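Local coordinates for guanylate kinase (Coxiella burnetii, PDB 3TR0), which catalyses the ATP-dependent phosphorylation of GMP to GDP and is thought to serve in recycling GMP, at residues D105-R110 against E157-E163. Sequence-based numbering, arbitrary orientation.
Sequences DWQGAR and EMAHYKE. With 5GP (guanosine-5'-monophosphate), chain D.
Arg110 grips the carboxylate of Glu163 side-on through two nearly straight bonds, NE to OE1 at 3.0 Å and NH2 to OE2 at 2.8 Å; arginine suits the place by offering two in-plane N-H groups to two oxygens. The nitrogens come from above the carboxylate plane, the two groups being turned 46° apart. From the opposite face of that carboxylate, His160 ND1 donates to the same Glu163 OE2, also at 2.8 Å, while a water joins OE1 to Trp106 O. Histidine combines this N-H with a flat face: the bond helps hold the imidazole's rotation, consistent with its stacking face to face on the five-membered ring of Trp106, centroids 3.6 Å apart and planes 10° from parallel. Trp106 CG sits between the backbone N and the carbonyl carbon (chi1 67°), which places the indole between His160 and Gln107 CG. At the indole edge, the bent chain of Glu157 brings OE1 within 2.9 Å of CD1 and lets OE2 take a weak bond from Trp106 N. Aspartate suits the N-cap of helix 106-115, Asp105 OD1 accepting from both Gly108 N and guanine N2 of the bound GMP. A water lies within hydrogen-bonding distance of Asp105 OD2 and Glu157 OE1. The contact thus joins a guanine-binding helix start to the C-terminal end of helix 147-158 and the turn after it, one carboxylate serving both arginine and histidine and fixing a proton on ND1.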
ATOM      1  N   ASP A 105     -13.117 -15.703  -7.342  1.00 19.56           N
ATOM      2  CA  ASP A 105     -13.464 -16.186  -6.009  1.00 21.55           C
ATOM      3  C   ASP A 105     -12.223 -16.631  -5.253  1.00 17.54           C
ATOM      4  O   ASP A 105     -11.105 -16.503  -5.754  1.00 19.53           O
ATOM      5  CB  ASP A 105     -14.500 -17.319  -6.064  1.00 19.04           C
ATOM      6  CG  ASP A 105     -13.880 -18.675  -6.344  1.00 21.22           C
ATOM      7  OD1 ASP A 105     -12.899 -18.737  -7.102  1.00 21.53           O
ATOM      8  OD2 ASP A 105     -14.380 -19.686  -5.804  1.00 21.86           O
ATOM      9  N   TRP A 106     -12.419 -17.151  -4.046  1.00 18.82           N
ATOM     10  CA  TRP A 106     -11.287 -17.514  -3.190  1.00 24.63           C
ATOM     11  C   TRP A 106     -10.463 -18.663  -3.764  1.00 27.99           C
ATOM     12  O   TRP A 106      -9.250 -18.725  -3.555  1.00 20.67           O
ATOM     13  CB  TRP A 106     -11.742 -17.826  -1.758  1.00 20.67           C
ATOM     14  CG  TRP A 106     -12.588 -19.067  -1.625  1.00 21.36           C
ATOM     15  CD1 TRP A 106     -13.950 -19.130  -1.579  1.00 22.47           C
ATOM     16  CD2 TRP A 106     -12.121 -20.417  -1.512  1.00 19.15           C
ATOM     17  NE1 TRP A 106     -14.362 -20.438  -1.451  1.00 23.40           N
ATOM     18  CE2 TRP A 106     -13.257 -21.246  -1.409  1.00 26.75           C
ATOM     19  CE3 TRP A 106     -10.852 -21.007  -1.493  1.00 30.65           C
ATOM     20  CZ2 TRP A 106     -13.161 -22.630  -1.283  1.00 28.26           C
ATOM     21  CZ3 TRP A 106     -10.762 -22.383  -1.372  1.00 34.30           C
ATOM     22  CH2 TRP A 106     -11.909 -23.178  -1.268  1.00 30.24           C
ATOM     23  N   GLN A 107     -11.122 -19.569  -4.486  1.00 24.41           N
ATOM     24  CA  GLN A 107     -10.433 -20.686  -5.124  1.00 26.99           C
ATOM     25  C   GLN A 107      -9.496 -20.180  -6.207  1.00 20.81           C
ATOM     26  O   GLN A 107      -8.352 -20.613  -6.303  1.00 23.01           O
ATOM     27  CB  GLN A 107     -11.433 -21.661  -5.744  1.00 28.27           C
ATOM     28  CG  GLN A 107     -12.448 -22.221  -4.769  1.00 28.19           C
ATOM     29  CD  GLN A 107     -13.479 -23.091  -5.455  1.00 30.02           C
ATOM     30  OE1 GLN A 107     -13.358 -24.313  -5.476  1.00 30.60           O
ATOM     31  NE2 GLN A 107     -14.500 -22.461  -6.024  1.00 21.89           N
ATOM     32  N   GLY A 108      -9.997 -19.272  -7.036  1.00 19.64           N
ATOM     33  CA  GLY A 108      -9.179 -18.679  -8.076  1.00 17.14           C
ATOM     34  C   GLY A 108      -8.020 -17.895  -7.490  1.00 20.61           C
ATOM     35  O   GLY A 108      -6.904 -17.923  -8.017  1.00 20.93           O
ATOM     36  N   ALA A 109      -8.281 -17.195  -6.389  1.00 18.77           N
ATOM     37  CA  ALA A 109      -7.246 -16.417  -5.714  1.00 21.24           C
ATOM     38  C   ALA A 109      -6.066 -17.298  -5.314  1.00 21.24           C
ATOM     39  O   ALA A 109      -4.911 -16.947  -5.554  1.00 21.41           O
ATOM     40  CB  ALA A 109      -7.821 -15.716  -4.493  1.00 23.54           C
ATOM     41  N   ARG A 110      -6.359 -18.446  -4.704  1.00 25.96           N
ATOM     42  CA  ARG A 110      -5.309 -19.386  -4.315  1.00 25.95           C
ATOM     43  C   ARG A 110      -4.444 -19.782  -5.511  1.00 24.89           C
ATOM     44  O   ARG A 110      -3.224 -19.887  -5.392  1.00 32.02           O
ATOM     45  CB  ARG A 110      -5.902 -20.635  -3.649  1.00 22.64           C
ATOM     46  CG  ARG A 110      -6.547 -20.391  -2.290  1.00 25.48           C
ATOM     47  CD  ARG A 110      -6.931 -21.712  -1.624  1.00 19.73           C
ATOM     48  NE  ARG A 110      -7.446 -21.543  -0.270  1.00 27.50           N
ATOM     49  CZ  ARG A 110      -7.691 -22.548   0.565  1.00 31.85           C
ATOM     50  NH1 ARG A 110      -7.466 -23.798   0.181  1.00 33.93           N
ATOM     51  NH2 ARG A 110      -8.161 -22.309   1.783  1.00 33.96           N
ATOM     52  N   GLU A 157     -17.584 -18.020   1.620  1.00 27.81           N
ATOM     53  CA  GLU A 157     -16.639 -17.175   0.906  1.00 31.86           C
ATOM     54  C   GLU A 157     -15.951 -16.252   1.906  1.00 28.79           C
ATOM     55  O   GLU A 157     -14.739 -16.065   1.861  1.00 26.92           O
ATOM     56  CB  GLU A 157     -17.349 -16.347  -0.169  1.00 38.46           C
ATOM     57  CG  GLU A 157     -16.420 -15.473  -1.015  1.00 36.44           C
ATOM     58  CD  GLU A 157     -15.805 -16.226  -2.185  1.00 47.47           C
ATOM     59  OE1 GLU A 157     -16.179 -17.399  -2.398  1.00 51.81           O
ATOM     60  OE2 GLU A 157     -14.952 -15.647  -2.895  1.00 32.39           O
HETATM   61  N   MSE A 158     -16.732 -15.684   2.820  1.00 24.73           N
HETATM   62  CA  MSE A 158     -16.190 -14.708   3.765  1.00 21.51           C
HETATM   63  C   MSE A 158     -15.248 -15.326   4.797  1.00 24.19           C
HETATM   64  O   MSE A 158     -14.353 -14.654   5.301  1.00 25.10           O
HETATM   65  CB  MSE A 158     -17.311 -13.918   4.442  1.00 24.33           C
HETATM   66  CG  MSE A 158     -17.694 -12.661   3.681  1.00 25.76           C
HETATM   67 SE   MSE A 158     -19.172 -11.706   4.491  1.00 36.24          SE
HETATM   68  CE  MSE A 158     -20.530 -13.100   4.363  1.00157.71           C
ATOM     69  N   ALA A 159     -15.441 -16.605   5.100  1.00 25.41           N
ATOM     70  CA  ALA A 159     -14.552 -17.299   6.025  1.00 30.13           C
ATOM     71  C   ALA A 159     -13.128 -17.370   5.477  1.00 31.82           C
ATOM     72  O   ALA A 159     -12.183 -17.637   6.220  1.00 32.57           O
ATOM     73  CB  ALA A 159     -15.075 -18.693   6.318  1.00 36.34           C
ATOM     74  N   HIS A 160     -12.978 -17.127   4.178  1.00 20.20           N
ATOM     75  CA  HIS A 160     -11.662 -17.167   3.537  1.00 22.33           C
ATOM     76  C   HIS A 160     -10.944 -15.819   3.527  1.00 18.78           C
ATOM     77  O   HIS A 160      -9.898 -15.682   2.890  1.00 19.90           O
ATOM     78  CB  HIS A 160     -11.773 -17.689   2.100  1.00 21.38           C
ATOM     79  CG  HIS A 160     -12.114 -19.144   2.011  1.00 21.07           C
ATOM     80  ND1 HIS A 160     -11.159 -20.135   2.070  1.00 26.29           N
ATOM     81  CD2 HIS A 160     -13.304 -19.775   1.870  1.00 23.65           C
ATOM     82  CE1 HIS A 160     -11.744 -21.317   1.968  1.00 24.02           C
ATOM     83  NE2 HIS A 160     -13.046 -21.125   1.848  1.00 22.48           N
ATOM     84  N   TYR A 161     -11.491 -14.830   4.228  1.00 18.36           N
ATOM     85  CA  TYR A 161     -10.934 -13.476   4.180  1.00 18.03           C
ATOM     86  C   TYR A 161      -9.496 -13.422   4.690  1.00 22.94           C
ATOM     87  O   TYR A 161      -8.746 -12.514   4.344  1.00 19.96           O
ATOM     88  CB  TYR A 161     -11.795 -12.498   4.978  1.00 17.76           C
ATOM     89  CG  TYR A 161     -11.553 -12.560   6.475  1.00 16.20           C
ATOM     90  CD1 TYR A 161     -12.302 -13.402   7.281  1.00 23.97           C
ATOM     91  CD2 TYR A 161     -10.561 -11.787   7.074  1.00 23.14           C
ATOM     92  CE1 TYR A 161     -12.083 -13.470   8.646  1.00 23.09           C
ATOM     93  CE2 TYR A 161     -10.334 -11.851   8.443  1.00 23.74           C
ATOM     94  CZ  TYR A 161     -11.100 -12.697   9.220  1.00 20.68           C
ATOM     95  OH  TYR A 161     -10.894 -12.776  10.581  1.00 24.34           O
ATOM     96  N   LYS A 162      -9.120 -14.399   5.512  1.00 24.42           N
ATOM     97  CA  LYS A 162      -7.782 -14.440   6.100  1.00 26.06           C
ATOM     98  C   LYS A 162      -6.675 -14.704   5.084  1.00 28.07           C
ATOM     99  O   LYS A 162      -5.495 -14.559   5.393  1.00 31.37           O
ATOM    100  CB  LYS A 162      -7.716 -15.500   7.198  1.00 36.91           C
ATOM    101  CG  LYS A 162      -8.575 -15.198   8.409  1.00 36.07           C
ATOM    102  CD  LYS A 162      -8.558 -16.365   9.379  1.00 36.63           C
ATOM    103  CE  LYS A 162      -9.405 -16.076  10.601  1.00 29.62           C
ATOM    104  NZ  LYS A 162      -8.837 -14.968  11.418  1.00 28.40           N
ATOM    105  N   GLU A 163      -7.057 -15.104   3.878  1.00 20.80           N
ATOM    106  CA  GLU A 163      -6.088 -15.421   2.838  1.00 19.30           C
ATOM    107  C   GLU A 163      -5.714 -14.188   2.018  1.00 22.62           C
ATOM    108  O   GLU A 163      -4.872 -14.256   1.121  1.00 23.33           O
ATOM    109  CB  GLU A 163      -6.641 -16.530   1.936  1.00 25.18           C
ATOM    110  CG  GLU A 163      -6.937 -17.811   2.707  1.00 24.74           C
ATOM    111  CD  GLU A 163      -7.747 -18.814   1.922  1.00 27.89           C
ATOM    112  OE1 GLU A 163      -7.743 -18.755   0.675  1.00 27.09           O
ATOM    113  OE2 GLU A 163      -8.396 -19.670   2.559  1.00 31.91           O
TER
HETATM  114  P   5GP D 205     -21.780 -14.307 -10.912  1.00 30.33           P
HETATM  115  O1P 5GP D 205     -21.624 -13.221 -11.948  1.00 27.75           O
HETATM  116  O2P 5GP D 205     -22.334 -15.636 -11.353  1.00 26.59           O
HETATM  117  O3P 5GP D 205     -22.596 -13.758  -9.764  1.00 31.35           O
HETATM  118  O5' 5GP D 205     -20.391 -14.529 -10.170  1.00 26.25           O
HETATM  119  C5' 5GP D 205     -20.184 -15.651  -9.329  1.00 26.97           C
HETATM  120  C4' 5GP D 205     -18.845 -15.578  -8.645  1.00 29.60           C
HETATM  121  O4' 5GP D 205     -17.870 -16.309  -9.416  1.00 21.49           O
HETATM  122  C3' 5GP D 205     -18.241 -14.188  -8.528  1.00 30.14           C
HETATM  123  O3' 5GP D 205     -18.769 -13.446  -7.444  1.00 34.52           O
HETATM  124  C2' 5GP D 205     -16.747 -14.468  -8.401  1.00 35.69           C
HETATM  125  O2' 5GP D 205     -16.407 -14.735  -7.049  1.00 33.21           O
HETATM  126  C1' 5GP D 205     -16.590 -15.769  -9.198  1.00 25.60           C
HETATM  127  N9  5GP D 205     -15.939 -15.557 -10.503  1.00 17.36           N
HETATM  128  C8  5GP D 205     -16.330 -14.805 -11.540  1.00 16.77           C
HETATM  129  N7  5GP D 205     -15.418 -14.941 -12.536  1.00 15.47           N
HETATM  130  C5  5GP D 205     -14.456 -15.788 -12.100  1.00 16.57           C
HETATM  131  C6  5GP D 205     -13.286 -16.308 -12.644  1.00 19.68           C
HETATM  132  O6  5GP D 205     -12.915 -15.995 -13.801  1.00 25.37           O
HETATM  133  N1  5GP D 205     -12.549 -17.153 -11.913  1.00 21.52           N
HETATM  134  C2  5GP D 205     -12.910 -17.507 -10.671  1.00 21.04           C
HETATM  135  N2  5GP D 205     -12.155 -18.362  -9.942  1.00 16.75           N
HETATM  136  N3  5GP D 205     -14.035 -17.018 -10.119  1.00 17.34           N
HETATM  137  C4  5GP D 205     -14.810 -16.169 -10.824  1.00 17.59           C
HETATM  138  O   HOH W   1     -16.589 -19.627  -4.460  0.96 28.68           O
HETATM  139  O   HOH W   2      -8.040 -17.217  -1.566  1.00 21.65           O
HETATM  140  O   HOH W   3     -17.751 -19.822  -1.430  1.00 42.73           O